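Local atomic coordinates of 2,3,4,5-tetrahydropyridine-2,6-dicarboxylate N-succinyltransferase (Campylobacter jejuni, PDB entry 2RIJ), a protein that probably catalyses the succinyl-CoA-dependent conversion of cyclic tetrahydrodipicolinate into acyclic N-succinyl-L-2-amino-6-oxopimelate, the first step of the succinylase route to lysine. Residues 320-323 against 324-327. Residues are numbered along the deposited sequence; the frame is centred on the assembly and turned at random.
Sequences AVLE and GTKF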
ATOM      1  N   ALA A 320       5.562   9.750 -14.126  1.00 24.18           N
ATOM      2  CA  ALA A 320       5.715   9.156 -15.442  1.00 21.18           C
ATOM      3  C   ALA A 320       4.464   8.476 -15.921  1.00 20.77           C
ATOM      4  O   ALA A 320       4.001   7.488 -15.299  1.00 23.65           O
ATOM      5  CB  ALA A 320       6.895   8.151 -15.436  1.00 20.95           C
ATOM      6  N   VAL A 321       3.912   8.969 -17.032  1.00 22.21           N
ATOM      7  CA  VAL A 321       2.707   8.449 -17.635  1.00 22.45           C
ATOM      8  C   VAL A 321       3.106   7.719 -18.915  1.00 22.96           C
ATOM      9  O   VAL A 321       3.171   8.285 -20.020  1.00 23.69           O
ATOM     10  CB  VAL A 321       1.624   9.562 -17.938  1.00 22.18           C
ATOM     11  CG1 VAL A 321       0.381   8.961 -18.541  1.00 21.48           C
ATOM     12  CG2 VAL A 321       1.281  10.341 -16.704  1.00 21.99           C
ATOM     13  N   LEU A 322       3.331   6.427 -18.772  1.00 24.35           N
ATOM     14  CA  LEU A 322       3.802   5.598 -19.863  1.00 24.70           C
ATOM     15  C   LEU A 322       2.673   4.704 -20.343  1.00 27.08           C
ATOM     16  O   LEU A 322       1.647   4.520 -19.662  1.00 26.29           O
ATOM     17  CB  LEU A 322       5.011   4.762 -19.403  1.00 26.70           C
ATOM     18  CG  LEU A 322       6.081   5.552 -18.634  1.00 29.31           C
ATOM     19  CD1 LEU A 322       7.130   4.626 -18.031  1.00 32.07           C
ATOM     20  CD2 LEU A 322       6.676   6.623 -19.601  1.00 22.40           C
ATOM     21  N   GLU A 323       2.869   4.142 -21.520  1.00 26.66           N
ATOM     22  CA  GLU A 323       1.848   3.336 -22.179  1.00 28.34           C
ATOM     23  C   GLU A 323       1.371   2.170 -21.310  1.00 29.03           C
ATOM     24  O   GLU A 323       0.182   1.807 -21.315  1.00 24.43           O
ATOM     25  CB  GLU A 323       2.414   2.764 -23.467  1.00 27.87           C
ATOM     26  CG  GLU A 323       2.573   3.727 -24.578  1.00 34.17           C
ATOM     27  CD  GLU A 323       3.205   3.060 -25.810  1.00 35.96           C
ATOM     28  OE1 GLU A 323       2.802   1.919 -26.142  1.00 34.52           O
ATOM     29  OE2 GLU A 323       4.110   3.675 -26.443  1.00 35.12           O
ATOM     30  N   GLY A 324       2.305   1.587 -20.566  1.00 26.17           N
ATOM     31  CA  GLY A 324       2.013   0.461 -19.720  1.00 28.92           C
ATOM     32  C   GLY A 324       1.798   0.718 -18.263  1.00 27.28           C
ATOM     33  O   GLY A 324       1.451  -0.205 -17.513  1.00 30.96           O
ATOM     34  N   THR A 325       2.007   1.945 -17.819  1.00 26.18           N
ATOM     35  CA  THR A 325       1.638   2.293 -16.463  1.00 26.61           C
ATOM     36  C   THR A 325       0.160   2.070 -16.216  1.00 27.30           C
ATOM     37  O   THR A 325      -0.683   2.456 -17.033  1.00 25.07           O
ATOM     38  CB  THR A 325       1.970   3.765 -16.171  1.00 28.34           C
ATOM     39  OG1 THR A 325       3.260   4.040 -16.690  1.00 28.64           O
ATOM     40  CG2 THR A 325       1.924   4.059 -14.730  1.00 30.65           C
ATOM     41  N   LYS A 326      -0.162   1.465 -15.075  1.00 27.97           N
ATOM     42  CA  LYS A 326      -1.553   1.315 -14.663  1.00 27.85           C
ATOM     43  C   LYS A 326      -1.956   2.417 -13.705  1.00 28.80           C
ATOM     44  O   LYS A 326      -1.186   2.808 -12.830  1.00 30.72           O
ATOM     45  CB  LYS A 326      -1.769  -0.037 -14.017  1.00 27.78           C
ATOM     46  CG  LYS A 326      -1.575  -1.206 -14.980  1.00 29.08           C
ATOM     47  CD  LYS A 326      -1.567  -2.518 -14.200  1.00 28.09           C
ATOM     48  CE  LYS A 326      -1.436  -3.676 -15.116  1.00 39.28           C
ATOM     49  NZ  LYS A 326      -1.589  -4.906 -14.306  1.00 39.44           N
ATOM     50  N   PHE A 327      -3.181   2.896 -13.880  1.00 23.45           N
ATOM     51  CA  PHE A 327      -3.775   3.966 -13.084  1.00 24.61           C
ATOM     52  C   PHE A 327      -5.119   3.550 -12.554  1.00 23.90           C
ATOM     53  O   PHE A 327      -5.911   2.914 -13.268  1.00 23.54           O
ATOM     54  CB  PHE A 327      -3.993   5.243 -13.929  1.00 26.68           C
ATOM     55  CG  PHE A 327      -2.713   5.817 -14.459  1.00 25.25           C
ATOM     56  CD1 PHE A 327      -1.943   6.698 -13.684  1.00 25.17           C
ATOM     57  CD2 PHE A 327      -2.210   5.409 -15.696  1.00 28.95           C
ATOM     58  CE1 PHE A 327      -0.746   7.185 -14.167  1.00 24.25           C
ATOM     59  CE2 PHE A 327      -0.997   5.893 -16.146  1.00 26.24           C
ATOM     60  CZ  PHE A 327      -0.273   6.752 -15.395  1.00 20.49           C
TER
HETATM   61  O   HOH W   1       5.051   5.250 -14.168  1.00 37.58           O
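Leu-322 and Thr-325 grip each other twice across the turn that carries the chain out of strand 320-321. Leu-322 N donates to Thr-325 OG1 over 3.2 Å with an N-H...O angle of 145°, a moderately bent bond. In return Thr-325 N donates to Leu-322 O, also at 3.2 Å, closing a type I beta-turn with Glu-323 and Gly-324 at its corners, as their backbone torsions confirm. The hydroxyl reaches back because chi1 of -44° sets OG1 opposite the carbonyl carbon of Thr-325, and it then lies 3.3 Å from Leu-322 CB.

The tightly packed part lies beyond this pair of hydrogen bonds. Phe-327 and Val-321, both buried, cross at about a right angle, with ring atom CZ of Phe-327 3.9 Å from Val-321 CG1. That methyl is brought to the ring by its placement opposite the backbone N (chi1 -179°). Phe-362 meets the Phe-327 ring edge-to-face, and Met-371 and Val-373 of strand 371-375 also pack on it.

The turn, though hydrogen-bonded, is open to solvent at Gly-324, and the Glu-323 side chain heads off to Ser-284, which hydrogen-bonds its OE1. A water bridges Ala-320 O, to which it donates at 2.7 Å, and, weakly, Thr-325 OG1 at 3.3 Å.

Strand 320-321 is an outermost strand, within this chain, of its parallel sheet, whereas 326-329 pairs antiparallel with 348-350, so this turn joins the left-handed beta-helix of hexapeptide repeats to the C-terminal strands. Gly-324 is a predicted succinyl-CoA site near Lys-350, another such site. Two bonds that close the turn around Gly-324, with the Val-321/Phe-327 contact beside them, are thus consistent with a fixed backbone course at the predicted succinyl-CoA site.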